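Local coordinates for mandelate racemase/muconate lactonizing protein (Thermobispora bispora, PDB 3VC5) that probably dehydrates D-glucarate to 5-dehydro-4-deoxy-D-glucarate with the aid of magnesium, as a member of the enolase superfamily, at residues Val30-Phe35 with Glu411-Cys416; Ala51-Val56 with Glu69-Leu74. All coordinates share one frame; numbering follows the deposited sequence.

Contact 1 of 2, residues Val30-Phe35 with Glu411-Cys416; sequences VTPVAF and EQYERC
Gln412 and Tyr413, on helix 403-415, meet Pro32 and Ala34 on the first strand of the N-terminal capping domain of this enolase-superfamily fold. Over these residues the local axes of strand and helix stand 81° apart and approach to 5.8 Å. Gln412 comes first: its side chain is stretched out past CG, and NE2 at the far end donates to Ala34 O over 2.9 Å. The oxygen lies in the amide plane of the glutamine, whereas the donor is tilted from the carbonyl plane; a long, polar side chain suits this place because it can reach the strand backbone from the helix flank. Tyr413 follows, and its CG, turned away from the amide nitrogen (chi1 175°), sends the ring over the proline. Pro32 CB sits over the centre of the Tyr413 ring, 3.6 Å from the centroid, in a CH-pi contact, while Pro32 CG touches CE2. A leucine in place of Tyr413 would probably leave Pro32 without the flat surface it rests on and deprive Arg419 of its cation-pi partner. Leu77 of helix 74-85 also touches both Pro32 and Tyr413. The small Ala34 lets the helix backbone come close, its CB lying 3.6 Å from Tyr413 CA. Past the tyrosine, Cys416 SG rests 3.9 Å from Ala34 CB.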
ATOM      1  N   VAL A  30      -8.295   5.481  27.713  1.00 24.87           N
ATOM      2  CA  VAL A  30      -9.251   4.608  27.054  1.00 21.50           C
ATOM      3  C   VAL A  30     -10.591   4.733  27.754  1.00 23.49           C
ATOM      4  O   VAL A  30     -10.682   4.487  28.952  1.00 25.62           O
ATOM      5  CB  VAL A  30      -8.776   3.125  27.090  1.00 21.77           C
ATOM      6  CG1 VAL A  30      -9.857   2.230  26.441  1.00 24.06           C
ATOM      7  CG2 VAL A  30      -7.423   2.969  26.385  1.00 24.99           C
ATOM      8  N   THR A  31     -11.623   5.139  27.001  1.00 23.06           N
ATOM      9  CA  THR A  31     -12.941   5.433  27.561  1.00 23.98           C
ATOM     10  C   THR A  31     -14.080   4.744  26.818  1.00 23.83           C
ATOM     11  O   THR A  31     -14.393   5.120  25.681  1.00 24.10           O
ATOM     12  CB  THR A  31     -13.199   6.959  27.544  1.00 22.83           C
ATOM     13  OG1 THR A  31     -12.070   7.621  28.137  1.00 25.42           O
ATOM     14  CG2 THR A  31     -14.482   7.316  28.342  1.00 24.67           C
ATOM     15  N   PRO A  32     -14.714   3.741  27.455  1.00 23.77           N
ATOM     16  CA  PRO A  32     -15.863   3.141  26.772  1.00 23.44           C
ATOM     17  C   PRO A  32     -17.051   4.090  26.863  1.00 23.54           C
ATOM     18  O   PRO A  32     -17.231   4.778  27.883  1.00 24.24           O
ATOM     19  CB  PRO A  32     -16.100   1.845  27.558  1.00 23.61           C
ATOM     20  CG  PRO A  32     -15.603   2.182  28.996  1.00 22.80           C
ATOM     21  CD  PRO A  32     -14.453   3.146  28.789  1.00 24.74           C
ATOM     22  N   VAL A  33     -17.874   4.113  25.813  1.00 22.56           N
ATOM     23  CA  VAL A  33     -19.040   5.019  25.748  1.00 22.52           C
ATOM     24  C   VAL A  33     -20.223   4.238  25.208  1.00 23.28           C
ATOM     25  O   VAL A  33     -20.051   3.190  24.526  1.00 23.18           O
ATOM     26  CB  VAL A  33     -18.779   6.245  24.823  1.00 21.24           C
ATOM     27  CG1 VAL A  33     -17.687   7.150  25.406  1.00 23.16           C
ATOM     28  CG2 VAL A  33     -18.444   5.809  23.381  1.00 22.72           C
ATOM     29  N   ALA A  34     -21.424   4.709  25.530  1.00 21.75           N
ATOM     30  CA  ALA A  34     -22.642   4.138  24.937  1.00 21.54           C
ATOM     31  C   ALA A  34     -23.513   5.278  24.487  1.00 23.50           C
ATOM     32  O   ALA A  34     -23.533   6.350  25.133  1.00 25.15           O
ATOM     33  CB  ALA A  34     -23.403   3.253  25.934  1.00 23.55           C
ATOM     34  N   PHE A  35     -24.242   5.068  23.387  1.00 21.97           N
ATOM     35  CA  PHE A  35     -25.142   6.119  22.893  1.00 23.54           C
ATOM     36  C   PHE A  35     -26.387   5.467  22.279  1.00 24.11           C
ATOM     37  O   PHE A  35     -26.387   4.261  22.018  1.00 24.21           O
ATOM     38  CB  PHE A  35     -24.417   7.041  21.906  1.00 23.15           C
ATOM     39  CG  PHE A  35     -23.628   6.292  20.860  1.00 20.49           C
ATOM     40  CD1 PHE A  35     -24.261   5.866  19.677  1.00 22.23           C
ATOM     41  CD2 PHE A  35     -22.254   6.056  21.036  1.00 22.62           C
ATOM     42  CE1 PHE A  35     -23.524   5.133  18.688  1.00 24.32           C
ATOM     43  CE2 PHE A  35     -21.521   5.365  20.080  1.00 22.83           C
ATOM     44  CZ  PHE A  35     -22.153   4.910  18.900  1.00 21.86           C
ATOM     45  N   GLU A 411     -20.802   7.895  31.232  1.00 24.88           N
ATOM     46  CA  GLU A 411     -21.753   7.625  32.289  1.00 24.61           C
ATOM     47  C   GLU A 411     -22.881   6.746  31.727  1.00 25.63           C
ATOM     48  O   GLU A 411     -23.342   5.821  32.402  1.00 26.28           O
ATOM     49  CB  GLU A 411     -22.316   8.934  32.851  1.00 25.53           C
ATOM     50  CG  GLU A 411     -23.144   8.778  34.166  1.00 27.05           C
ATOM     51  CD  GLU A 411     -24.581   8.341  33.902  1.00 28.57           C
ATOM     52  OE1 GLU A 411     -25.108   8.649  32.788  1.00 32.02           O
ATOM     53  OE2 GLU A 411     -25.188   7.675  34.792  1.00 34.93           O
ATOM     54  N   GLN A 412     -23.294   7.004  30.483  1.00 26.13           N
ATOM     55  CA  GLN A 412     -24.324   6.172  29.861  1.00 24.93           C
ATOM     56  C   GLN A 412     -23.823   4.730  29.758  1.00 24.55           C
ATOM     57  O   GLN A 412     -24.555   3.795  30.043  1.00 26.10           O
ATOM     58  CB  GLN A 412     -24.688   6.741  28.486  1.00 25.03           C
ATOM     59  CG  GLN A 412     -25.506   8.032  28.630  1.00 27.11           C
ATOM     60  CD  GLN A 412     -25.801   8.798  27.346  1.00 31.00           C
ATOM     61  OE1 GLN A 412     -26.546   9.792  27.400  1.00 34.07           O
ATOM     62  NE2 GLN A 412     -25.208   8.392  26.206  1.00 27.65           N
ATOM     63  N   TYR A 413     -22.585   4.551  29.293  1.00 24.72           N
ATOM     64  CA  TYR A 413     -21.991   3.207  29.247  1.00 24.09           C
ATOM     65  C   TYR A 413     -22.083   2.514  30.597  1.00 27.14           C
ATOM     66  O   TYR A 413     -22.476   1.339  30.684  1.00 26.01           O
ATOM     67  CB  TYR A 413     -20.514   3.298  28.817  1.00 24.57           C
ATOM     68  CG  TYR A 413     -19.819   1.963  28.870  1.00 22.35           C
ATOM     69  CD1 TYR A 413     -19.903   1.078  27.805  1.00 23.63           C
ATOM     70  CD2 TYR A 413     -19.103   1.586  30.003  1.00 24.12           C
ATOM     71  CE1 TYR A 413     -19.250  -0.181  27.856  1.00 24.66           C
ATOM     72  CE2 TYR A 413     -18.461   0.347  30.077  1.00 24.48           C
ATOM     73  CZ  TYR A 413     -18.549  -0.527  29.004  1.00 23.19           C
ATOM     74  OH  TYR A 413     -17.914  -1.747  29.094  1.00 23.77           O
ATOM     75  N   GLU A 414     -21.712   3.229  31.657  1.00 28.24           N
ATOM     76  CA  GLU A 414     -21.688   2.614  32.986  1.00 27.81           C
ATOM     77  C   GLU A 414     -23.030   1.976  33.348  1.00 28.71           C
ATOM     78  O   GLU A 414     -23.057   0.879  33.906  1.00 31.57           O
ATOM     79  CB  GLU A 414     -21.226   3.596  34.080  1.00 31.37           C
ATOM     80  CG  GLU A 414     -19.721   3.904  34.028  1.00 39.57           C
ATOM     81  CD  GLU A 414     -18.843   2.666  34.284  1.00 52.05           C
ATOM     82  OE1 GLU A 414     -18.919   2.082  35.386  1.00 58.63           O
ATOM     83  OE2 GLU A 414     -18.063   2.279  33.385  1.00 49.99           O
ATOM     84  N   ARG A 415     -24.141   2.637  33.030  1.00 30.72           N
ATOM     85  CA  ARG A 415     -25.440   2.112  33.471  1.00 29.54           C
ATOM     86  C   ARG A 415     -26.361   1.595  32.381  1.00 30.55           C
ATOM     87  O   ARG A 415     -27.509   1.305  32.662  1.00 34.38           O
ATOM     88  CB  ARG A 415     -26.173   3.142  34.328  1.00 35.15           C
ATOM     89  CG  ARG A 415     -26.049   4.528  33.821  1.00 37.68           C
ATOM     90  CD  ARG A 415     -27.227   4.961  32.989  1.00 44.01           C
ATOM     91  NE  ARG A 415     -27.165   6.395  32.712  1.00 39.21           N
ATOM     92  CZ  ARG A 415     -27.921   7.025  31.812  1.00 35.61           C
ATOM     93  NH1 ARG A 415     -28.847   6.366  31.110  1.00 36.85           N
ATOM     94  NH2 ARG A 415     -27.766   8.319  31.630  1.00 35.94           N
ATOM     95  N   CYS A 416     -25.856   1.393  31.162  1.00 27.68           N
ATOM     96  CA  CYS A 416     -26.753   1.061  30.059  1.00 28.62           C
ATOM     97  C   CYS A 416     -27.131  -0.419  30.043  1.00 30.85           C
ATOM     98  O   CYS A 416     -28.068  -0.827  29.335  1.00 31.51           O
ATOM     99  CB  CYS A 416     -26.140   1.485  28.726  1.00 26.32           C
ATOM    100  SG  CYS A 416     -24.835   0.362  28.123  1.00 28.08           S
TER

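Contact 2 of 2, residues Ala51-Val56 with Glu69-Leu74; sequences ALRTIV and ETYGDL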
ATOM      1  N   ALA A  51     -25.684   1.524  21.489  1.00 24.39           N
ATOM      2  CA  ALA A  51     -24.523   1.068  20.736  1.00 21.07           C
ATOM      3  C   ALA A  51     -23.285   1.447  21.563  1.00 24.51           C
ATOM      4  O   ALA A  51     -23.277   2.475  22.244  1.00 25.30           O
ATOM      5  CB  ALA A  51     -24.474   1.722  19.355  1.00 23.37           C
ATOM      6  N   LEU A  52     -22.263   0.592  21.535  1.00 21.06           N
ATOM      7  CA  LEU A  52     -21.053   0.787  22.340  1.00 20.27           C
ATOM      8  C   LEU A  52     -19.883   1.194  21.425  1.00 22.65           C
ATOM      9  O   LEU A  52     -19.773   0.722  20.284  1.00 25.02           O
ATOM     10  CB  LEU A  52     -20.686  -0.550  22.988  1.00 23.30           C
ATOM     11  CG  LEU A  52     -21.799  -1.237  23.803  1.00 23.25           C
ATOM     12  CD1 LEU A  52     -21.317  -2.555  24.400  1.00 28.12           C
ATOM     13  CD2 LEU A  52     -22.353  -0.313  24.895  1.00 28.20           C
ATOM     14  N   ARG A  53     -18.972   1.996  21.964  1.00 22.63           N
ATOM     15  CA  ARG A  53     -17.712   2.339  21.294  1.00 21.11           C
ATOM     16  C   ARG A  53     -16.655   2.513  22.366  1.00 21.04           C
ATOM     17  O   ARG A  53     -16.987   2.666  23.558  1.00 22.85           O
ATOM     18  CB  ARG A  53     -17.805   3.642  20.468  1.00 23.55           C
ATOM     19  CG  ARG A  53     -18.794   3.607  19.305  1.00 26.57           C
ATOM     20  CD  ARG A  53     -18.402   2.639  18.202  1.00 22.89           C
ATOM     21  NE  ARG A  53     -17.548   3.247  17.173  1.00 20.80           N
ATOM     22  CZ  ARG A  53     -17.123   2.577  16.099  1.00 20.86           C
ATOM     23  NH1 ARG A  53     -17.481   1.303  15.952  1.00 22.25           N
ATOM     24  NH2 ARG A  53     -16.323   3.155  15.191  1.00 21.98           N
ATOM     25  N   THR A  54     -15.398   2.561  21.935  1.00 21.35           N
ATOM     26  CA  THR A  54     -14.305   2.879  22.841  1.00 20.93           C
ATOM     27  C   THR A  54     -13.580   4.061  22.225  1.00 24.64           C
ATOM     28  O   THR A  54     -13.208   4.049  21.026  1.00 23.19           O
ATOM     29  CB  THR A  54     -13.305   1.698  22.977  1.00 21.61           C
ATOM     30  OG1 THR A  54     -14.001   0.561  23.472  1.00 23.05           O
ATOM     31  CG2 THR A  54     -12.185   2.062  23.959  1.00 23.52           C
ATOM     32  N   ILE A  55     -13.463   5.117  23.013  1.00 23.20           N
ATOM     33  CA  ILE A  55     -12.700   6.278  22.602  1.00 22.09           C
ATOM     34  C   ILE A  55     -11.279   6.197  23.149  1.00 21.99           C
ATOM     35  O   ILE A  55     -11.064   5.916  24.328  1.00 24.58           O
ATOM     36  CB  ILE A  55     -13.381   7.571  23.098  1.00 22.58           C
ATOM     37  CG1 ILE A  55     -14.848   7.557  22.649  1.00 22.40           C
ATOM     38  CG2 ILE A  55     -12.611   8.804  22.641  1.00 23.69           C
ATOM     39  CD1 ILE A  55     -15.096   7.438  21.181  1.00 22.87           C
ATOM     40  N   VAL A  56     -10.313   6.457  22.280  1.00 21.58           N
ATOM     41  CA  VAL A  56      -8.919   6.460  22.700  1.00 22.15           C
ATOM     42  C   VAL A  56      -8.299   7.839  22.518  1.00 21.67           C
ATOM     43  O   VAL A  56      -8.486   8.479  21.486  1.00 22.88           O
ATOM     44  CB  VAL A  56      -8.105   5.425  21.842  1.00 24.45           C
ATOM     45  CG1 VAL A  56      -6.600   5.580  22.057  1.00 30.44           C
ATOM     46  CG2 VAL A  56      -8.580   4.017  22.160  1.00 24.56           C
ATOM     47  N   GLU A  69     -11.079   5.846  17.619  1.00 21.35           N
ATOM     48  CA  GLU A  69     -12.412   5.346  17.971  1.00 20.61           C
ATOM     49  C   GLU A  69     -12.546   3.925  17.450  1.00 21.38           C
ATOM     50  O   GLU A  69     -12.198   3.645  16.305  1.00 21.85           O
ATOM     51  CB  GLU A  69     -13.498   6.262  17.409  1.00 22.05           C
ATOM     52  CG  GLU A  69     -14.917   5.732  17.654  1.00 20.96           C
ATOM     53  CD  GLU A  69     -16.007   6.571  16.996  1.00 20.23           C
ATOM     54  OE1 GLU A  69     -15.795   7.769  16.671  1.00 21.68           O
ATOM     55  OE2 GLU A  69     -17.112   6.000  16.805  1.00 20.79           O
ATOM     56  N   THR A  70     -13.045   3.030  18.294  1.00 20.82           N
ATOM     57  CA  THR A  70     -13.142   1.626  17.915  1.00 19.78           C
ATOM     58  C   THR A  70     -14.367   1.008  18.607  1.00 20.59           C
ATOM     59  O   THR A  70     -15.173   1.723  19.226  1.00 21.55           O
ATOM     60  CB  THR A  70     -11.840   0.888  18.230  1.00 23.07           C
ATOM     61  OG1 THR A  70     -11.904  -0.455  17.725  1.00 22.28           O
ATOM     62  CG2 THR A  70     -11.538   0.872  19.738  1.00 22.10           C
ATOM     63  N   TYR A  71     -14.527  -0.307  18.497  1.00 20.85           N
ATOM     64  CA  TYR A  71     -15.696  -1.025  19.034  1.00 20.50           C
ATOM     65  C   TYR A  71     -15.695  -0.978  20.547  1.00 20.30           C
ATOM     66  O   TYR A  71     -14.622  -0.812  21.166  1.00 21.15           O
ATOM     67  CB  TYR A  71     -15.602  -2.502  18.613  1.00 20.62           C
ATOM     68  CG  TYR A  71     -15.416  -2.613  17.139  1.00 21.02           C
ATOM     69  CD1 TYR A  71     -16.440  -2.283  16.246  1.00 22.67           C
ATOM     70  CD2 TYR A  71     -14.200  -3.051  16.611  1.00 21.81           C
ATOM     71  CE1 TYR A  71     -16.244  -2.349  14.865  1.00 22.09           C
ATOM     72  CE2 TYR A  71     -14.012  -3.155  15.232  1.00 21.37           C
ATOM     73  CZ  TYR A  71     -15.041  -2.822  14.368  1.00 21.99           C
ATOM     74  OH  TYR A  71     -14.836  -2.931  13.027  1.00 21.72           O
ATOM     75  N   GLY A  72     -16.893  -1.117  21.136  1.00 21.03           N
ATOM     76  CA  GLY A  72     -17.048  -1.106  22.599  1.00 22.37           C
ATOM     77  C   GLY A  72     -17.293  -2.457  23.252  1.00 21.96           C
ATOM     78  O   GLY A  72     -17.392  -2.533  24.487  1.00 24.52           O
ATOM     79  N   ASP A  73     -17.358  -3.533  22.448  1.00 22.85           N
ATOM     80  CA  ASP A  73     -17.587  -4.886  22.987  1.00 22.93           C
ATOM     81  C   ASP A  73     -16.538  -5.189  24.064  1.00 24.68           C
ATOM     82  O   ASP A  73     -15.355  -4.875  23.894  1.00 23.81           O
ATOM     83  CB  ASP A  73     -17.488  -5.957  21.900  1.00 22.49           C
ATOM     84  CG  ASP A  73     -18.662  -5.931  20.913  1.00 32.14           C
ATOM     85  OD1 ASP A  73     -19.694  -5.277  21.157  1.00 25.94           O
ATOM     86  OD2 ASP A  73     -18.556  -6.602  19.872  1.00 38.07           O
ATOM     87  N   LEU A  74     -16.954  -5.879  25.125  1.00 23.51           N
ATOM     88  CA  LEU A  74     -16.144  -6.033  26.318  1.00 23.08           C
ATOM     89  C   LEU A  74     -14.789  -6.686  26.009  1.00 23.32           C
ATOM     90  O   LEU A  74     -13.734  -6.195  26.476  1.00 25.54           O
ATOM     91  CB  LEU A  74     -16.915  -6.874  27.361  1.00 24.37           C
ATOM     92  CG  LEU A  74     -16.241  -7.028  28.726  1.00 28.86           C
ATOM     93  CD1 LEU A  74     -16.029  -5.666  29.383  1.00 32.09           C
ATOM     94  CD2 LEU A  74     -17.076  -7.986  29.603  1.00 36.47           C
TER
HETATM   95  O   HOH W   1     -18.757  -1.386  19.080  1.00 37.42           O
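Arg53 and Glu69 meet almost perpendicularly across an antiparallel beta hairpin, their guanidinium and carboxylate planes 83° apart. Doubled back by two turns of its chain, Arg53 reaches over the neighbouring strand and brings its NE 2.8 Å from Glu69 OE2. That salt bridge uses the oxygen's anti lone pair, and Arg53 NH2 adds only a weak bond to the same atom. Thr70 O lies over one guanidinium face, without a hydrogen bond to NE. Both charged residues are buried, and Leu343 N, bonded to Glu69 OE2, and Ser346, which meets Arg53 NH2 through OG and Glu69 OE1 through N, supply further polar partners. The Tyr71 ring stands nearly perpendicular to the guanidinium, Arg53 NH1 lying 3.7 Å from Tyr71 CD1. The Tyr71 side chain is about 6 Å from that of His338, a predicted proton acceptor, so this end of the hairpin borders the probable active site. On the sheet face with both threonines, chi1 of -59° sets Thr54 OG1 beside its backbone N, from where this short side chain donates to Tyr71 O (2.8 Å). Thr54 and Thr70 form an antiparallel hydrogen-bonded pair, Thr54 N lying 2.8 Å from Thr70 O. Gly72 suits its place because a side chain would collide with Leu52 CB; one water bridges Leu52 O and Gly72 N. Strand 25-36 extends the sheet beyond strand 50-60, and helix 123-146 touches Val56, Thr70 and Tyr71.

From the N terminus, strand 25-36 passes through 30-35 and the chain turns back into strand 50-60, which pairs with it. Contact 2 then closes a short hairpin loop of 12 residues between 51-56 and 69-74. Contact 1 closes only after 375 intervening residues, a span that includes the barrel strands and helices of the C-terminal domain, when helix 403-415 returns to the first strand; its loop encloses the whole of contact 2. The centres lie 9 Å apart, joined through the sheet: Val33 N to Arg53 O and Thr31 O to Ile55 N are probable hydrogen bonds, and Phe35 packs on Arg53. Together they tie helix 403-415 to the three-stranded N-terminal sheet.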